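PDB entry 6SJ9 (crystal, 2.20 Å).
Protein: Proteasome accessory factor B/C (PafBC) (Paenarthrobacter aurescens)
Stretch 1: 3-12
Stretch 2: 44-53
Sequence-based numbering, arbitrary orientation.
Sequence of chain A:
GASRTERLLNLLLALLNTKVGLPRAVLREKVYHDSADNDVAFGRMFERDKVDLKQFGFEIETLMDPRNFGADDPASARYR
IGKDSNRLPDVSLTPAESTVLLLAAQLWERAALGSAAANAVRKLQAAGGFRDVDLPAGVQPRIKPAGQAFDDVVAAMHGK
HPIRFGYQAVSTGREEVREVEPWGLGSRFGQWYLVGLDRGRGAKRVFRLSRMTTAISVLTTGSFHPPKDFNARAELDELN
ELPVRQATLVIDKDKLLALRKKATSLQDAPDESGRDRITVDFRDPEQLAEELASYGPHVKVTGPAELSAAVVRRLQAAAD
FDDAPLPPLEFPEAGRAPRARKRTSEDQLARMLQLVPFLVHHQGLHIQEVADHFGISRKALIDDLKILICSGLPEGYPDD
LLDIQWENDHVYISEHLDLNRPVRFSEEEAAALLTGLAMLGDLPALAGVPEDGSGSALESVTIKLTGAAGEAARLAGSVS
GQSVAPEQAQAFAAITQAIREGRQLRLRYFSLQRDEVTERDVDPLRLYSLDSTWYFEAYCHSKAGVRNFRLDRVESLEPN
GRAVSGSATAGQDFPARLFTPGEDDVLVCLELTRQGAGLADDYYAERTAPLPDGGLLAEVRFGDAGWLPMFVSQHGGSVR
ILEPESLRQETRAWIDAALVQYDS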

# COMPACT_ATOMS: atom_id res chain seq x y z
N SER A 3 24.34 11.84 9.59
CA SER A 3 25.57 11.06 9.55
C SER A 3 25.58 9.93 10.58
O SER A 3 26.25 8.92 10.38
CB SER A 3 26.78 11.98 9.75
OG SER A 3 27.99 11.26 9.63
N ARG A 4 24.86 10.08 11.71
CA ARG A 4 24.75 8.94 12.62
C ARG A 4 23.82 7.87 12.08
O ARG A 4 24.13 6.68 12.18
CB ARG A 4 24.30 9.38 14.02
CG ARG A 4 24.13 8.20 14.97
CD ARG A 4 23.50 8.63 16.27
NE ARG A 4 23.01 7.52 17.09
CZ ARG A 4 21.76 7.05 17.02
NH1 ARG A 4 20.90 7.58 16.16
NH2 ARG A 4 21.37 6.06 17.81
N THR A 5 22.67 8.25 11.52
CA THR A 5 21.80 7.22 10.95
C THR A 5 22.52 6.47 9.86
O THR A 5 22.54 5.23 9.85
CB THR A 5 20.49 7.83 10.44
OG1 THR A 5 19.78 8.40 11.54
CG2 THR A 5 19.62 6.73 9.83
N GLU A 6 23.16 7.19 8.95
CA GLU A 6 23.89 6.52 7.89
C GLU A 6 25.05 5.70 8.43
O GLU A 6 25.33 4.61 7.92
CB GLU A 6 24.37 7.54 6.85
CG GLU A 6 23.33 7.85 5.77
CD GLU A 6 23.13 6.67 4.79
OE1 GLU A 6 22.19 5.87 4.99
OE2 GLU A 6 23.93 6.55 3.83
N ARG A 7 25.72 6.21 9.47
CA ARG A 7 26.86 5.48 10.03
C ARG A 7 26.40 4.17 10.65
O ARG A 7 27.05 3.13 10.49
CB ARG A 7 27.59 6.36 11.05
CG ARG A 7 28.86 5.76 11.63
CD ARG A 7 29.56 6.72 12.62
NE ARG A 7 28.79 6.84 13.85
CZ ARG A 7 28.26 7.98 14.30
NH1 ARG A 7 28.44 9.11 13.63
NH2 ARG A 7 27.56 7.99 15.43
N LEU A 8 25.27 4.19 11.37
CA LEU A 8 24.70 2.96 11.91
C LEU A 8 24.38 1.98 10.80
O LEU A 8 24.69 0.79 10.91
CB LEU A 8 23.46 3.25 12.74
CG LEU A 8 23.76 3.88 14.09
CD1 LEU A 8 22.50 4.02 14.92
CD2 LEU A 8 24.82 3.12 14.87
N LEU A 9 23.76 2.46 9.70
CA LEU A 9 23.40 1.57 8.61
C LEU A 9 24.64 0.92 8.00
O LEU A 9 24.70 -0.31 7.86
CB LEU A 9 22.59 2.32 7.54
CG LEU A 9 21.23 2.80 8.04
CD1 LEU A 9 20.50 3.86 7.17
CD2 LEU A 9 20.29 1.57 8.23
N ASN A 10 25.67 1.72 7.72
CA ASN A 10 26.92 1.21 7.16
C ASN A 10 27.62 0.25 8.13
O ASN A 10 28.18 -0.77 7.71
CB ASN A 10 27.85 2.40 6.83
CG ASN A 10 27.35 3.26 5.65
OD1 ASN A 10 26.73 2.76 4.71
ND2 ASN A 10 27.57 4.57 5.75
N LEU A 11 27.62 0.58 9.43
CA LEU A 11 28.24 -0.33 10.40
C LEU A 11 27.50 -1.66 10.39
O LEU A 11 28.12 -2.72 10.31
CB LEU A 11 28.24 0.30 11.81
CG LEU A 11 28.75 -0.56 12.98
CD1 LEU A 11 30.18 -1.02 12.72
CD2 LEU A 11 28.69 0.18 14.30
N LEU A 12 26.17 -1.61 10.40
CA LEU A 12 25.39 -2.84 10.43
C LEU A 12 25.69 -3.70 9.20
O LEU A 12 25.88 -4.92 9.31
CB LEU A 12 23.90 -2.50 10.53
CG LEU A 12 22.87 -3.61 10.24
CD1 LEU A 12 23.01 -4.76 11.22
CD2 LEU A 12 21.40 -3.04 10.27
N ARG A 44 35.35 5.73 21.27
CA ARG A 44 34.11 5.85 22.03
C ARG A 44 32.89 5.96 21.13
O ARG A 44 31.83 5.41 21.45
CB ARG A 44 34.17 7.01 23.04
CG ARG A 44 35.07 8.20 22.77
CD ARG A 44 34.98 9.16 24.00
NE ARG A 44 35.63 10.44 23.76
CZ ARG A 44 36.87 10.73 24.14
NH1 ARG A 44 37.61 9.84 24.80
NH2 ARG A 44 37.38 11.93 23.87
N MSE A 45 33.00 6.65 20.00
CA MSE A 45 31.87 6.72 19.08
C MSE A 45 31.53 5.33 18.51
O MSE A 45 30.38 5.02 18.23
CB MSE A 45 32.16 7.71 17.96
CG MSE A 45 30.99 7.98 17.01
SE MSE A 45 31.67 8.51 15.25
CE MSE A 45 33.30 9.47 15.86
N PHE A 46 32.57 4.50 18.34
CA PHE A 46 32.36 3.11 17.98
C PHE A 46 31.62 2.37 19.09
O PHE A 46 30.63 1.67 18.83
CB PHE A 46 33.71 2.45 17.71
CG PHE A 46 33.62 1.01 17.33
CD1 PHE A 46 32.96 0.62 16.18
CD2 PHE A 46 34.21 0.04 18.12
CE1 PHE A 46 32.88 -0.72 15.83
CE2 PHE A 46 34.15 -1.30 17.78
CZ PHE A 46 33.48 -1.68 16.62
N GLU A 47 32.06 2.54 20.34
CA GLU A 47 31.38 1.92 21.48
C GLU A 47 29.94 2.39 21.58
O GLU A 47 29.05 1.60 21.90
CB GLU A 47 32.11 2.26 22.78
CG GLU A 47 33.48 1.58 22.99
CD GLU A 47 33.44 0.06 23.05
OE1 GLU A 47 34.36 -0.57 22.50
OE2 GLU A 47 32.48 -0.51 23.62
N ARG A 48 29.67 3.67 21.29
CA ARG A 48 28.29 4.17 21.30
C ARG A 48 27.45 3.53 20.19
O ARG A 48 26.27 3.20 20.40
CB ARG A 48 28.26 5.68 21.15
CG ARG A 48 28.75 6.48 22.34
CD ARG A 48 28.21 7.90 22.23
NE ARG A 48 28.64 8.57 21.00
CZ ARG A 48 29.80 9.21 20.88
NH1 ARG A 48 30.63 9.28 21.91
NH2 ARG A 48 30.13 9.79 19.74
N ASP A 49 28.05 3.32 19.02
CA ASP A 49 27.29 2.72 17.94
C ASP A 49 26.98 1.26 18.24
O ASP A 49 25.87 0.81 17.98
CB ASP A 49 28.07 2.83 16.65
CG ASP A 49 28.15 4.25 16.14
OD1 ASP A 49 27.35 5.11 16.55
OD2 ASP A 49 29.03 4.49 15.30
N LYS A 50 27.91 0.56 18.89
CA LYS A 50 27.65 -0.82 19.32
C LYS A 50 26.50 -0.85 20.30
O LYS A 50 25.55 -1.64 20.15
CB LYS A 50 28.92 -1.44 19.93
CG LYS A 50 29.99 -1.68 18.89
CD LYS A 50 31.26 -2.39 19.44
CE LYS A 50 31.75 -1.77 20.74
NZ LYS A 50 32.25 -2.80 21.69
N VAL A 51 26.54 0.02 21.30
CA VAL A 51 25.42 0.08 22.23
C VAL A 51 24.14 0.41 21.50
O VAL A 51 23.09 -0.21 21.74
CB VAL A 51 25.72 1.11 23.33
CG1 VAL A 51 24.44 1.46 24.09
CG2 VAL A 51 26.81 0.56 24.28
N ASP A 52 24.20 1.37 20.57
CA ASP A 52 22.98 1.79 19.89
C ASP A 52 22.43 0.67 19.00
O ASP A 52 21.22 0.42 18.99
CB ASP A 52 23.24 3.08 19.09
CG ASP A 52 23.47 4.32 20.00
OD1 ASP A 52 23.24 4.26 21.22
OD2 ASP A 52 23.94 5.37 19.48
N LEU A 53 23.30 -0.03 18.24
CA LEU A 53 22.81 -1.14 17.42
C LEU A 53 22.14 -2.23 18.27
O LEU A 53 21.12 -2.80 17.85
CB LEU A 53 23.97 -1.75 16.62
CG LEU A 53 24.32 -1.00 15.35
CD1 LEU A 53 25.35 -1.75 14.55
CD2 LEU A 53 23.04 -0.77 14.54

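Both stretches are helical throughout, each with an unbroken series of i to i+4 backbone hydrogen bonds, from Arg 7 N to Ser 3 O (2.9 Å) in the first and from Arg 48 N to Arg 44 O (2.8 Å) in the second. Because the backbone polar groups are largely spent within each helix, all the hydrogen bonds between the two are made by side chains. The axes cross steeply, at -76°, with a closest approach of 10.6 Å. The nearest pair of CA atoms belongs to Leu 8 and Asp 49, 6.6 Å apart, and the contact buries 514 Å² summed over both sides.

Along stretch 1, Ser 3 lies beyond reach, and the first contact is made by Arg 4. Its CA-to-CB bond points sideways, but chi1 to chi3 are all t, and this extended chain carries the guanidinium to Asp 52. A salt bridge forms there: Arg 4 NH2 donates to Asp 52 OD2 at 3.1 Å with an angle of 156°, while the bond from Arg 4 NE to the same Asp 52 OD2 is weak, at 3.3 Å and 146°.

Thr 5 and Glu 6 make no contact. Arg 7 points toward stretch 2 and pairs with Asp 49 in a more regular, two-pronged salt bridge. Arg 7 NE meets Asp 49 OD2 at 2.8 Å (160°), and Arg 7 NH2 meets Asp 49 OD1 at 3.1 Å (164°), so each oxygen accepts from its own nitrogen. With its edge occupied by Asp 49, the guanidinium has the selenium of the selenomethionine Met 45 over one face, Arg 7 CZ lying 3.6 Å from Met 45 SE.

Leu 8 begins the apolar part of the interface. Its CD2 lies 4.2 Å from Leu 53 CG and also packs 3.6 Å from Asp 49 OD1, beside the charged pair. Leu 9 points away and Asn 10 is out of reach, so the next contact falls one helical turn beyond Arg 7.

Leu 11, buried and directed toward stretch 2, touches three residues. Its CD2 approaches Asp 49 CB at 3.6 Å and Leu 53 CD1 at 3.9 Å, while Leu 11 CD1 sits at the edge of the Phe 46 ring, 4.1 Å from Phe 46 CE1. Leu 53 therefore meets Leu 8, Leu 11 and Leu 12, and it has the largest covered area of any residue here, 84 Å².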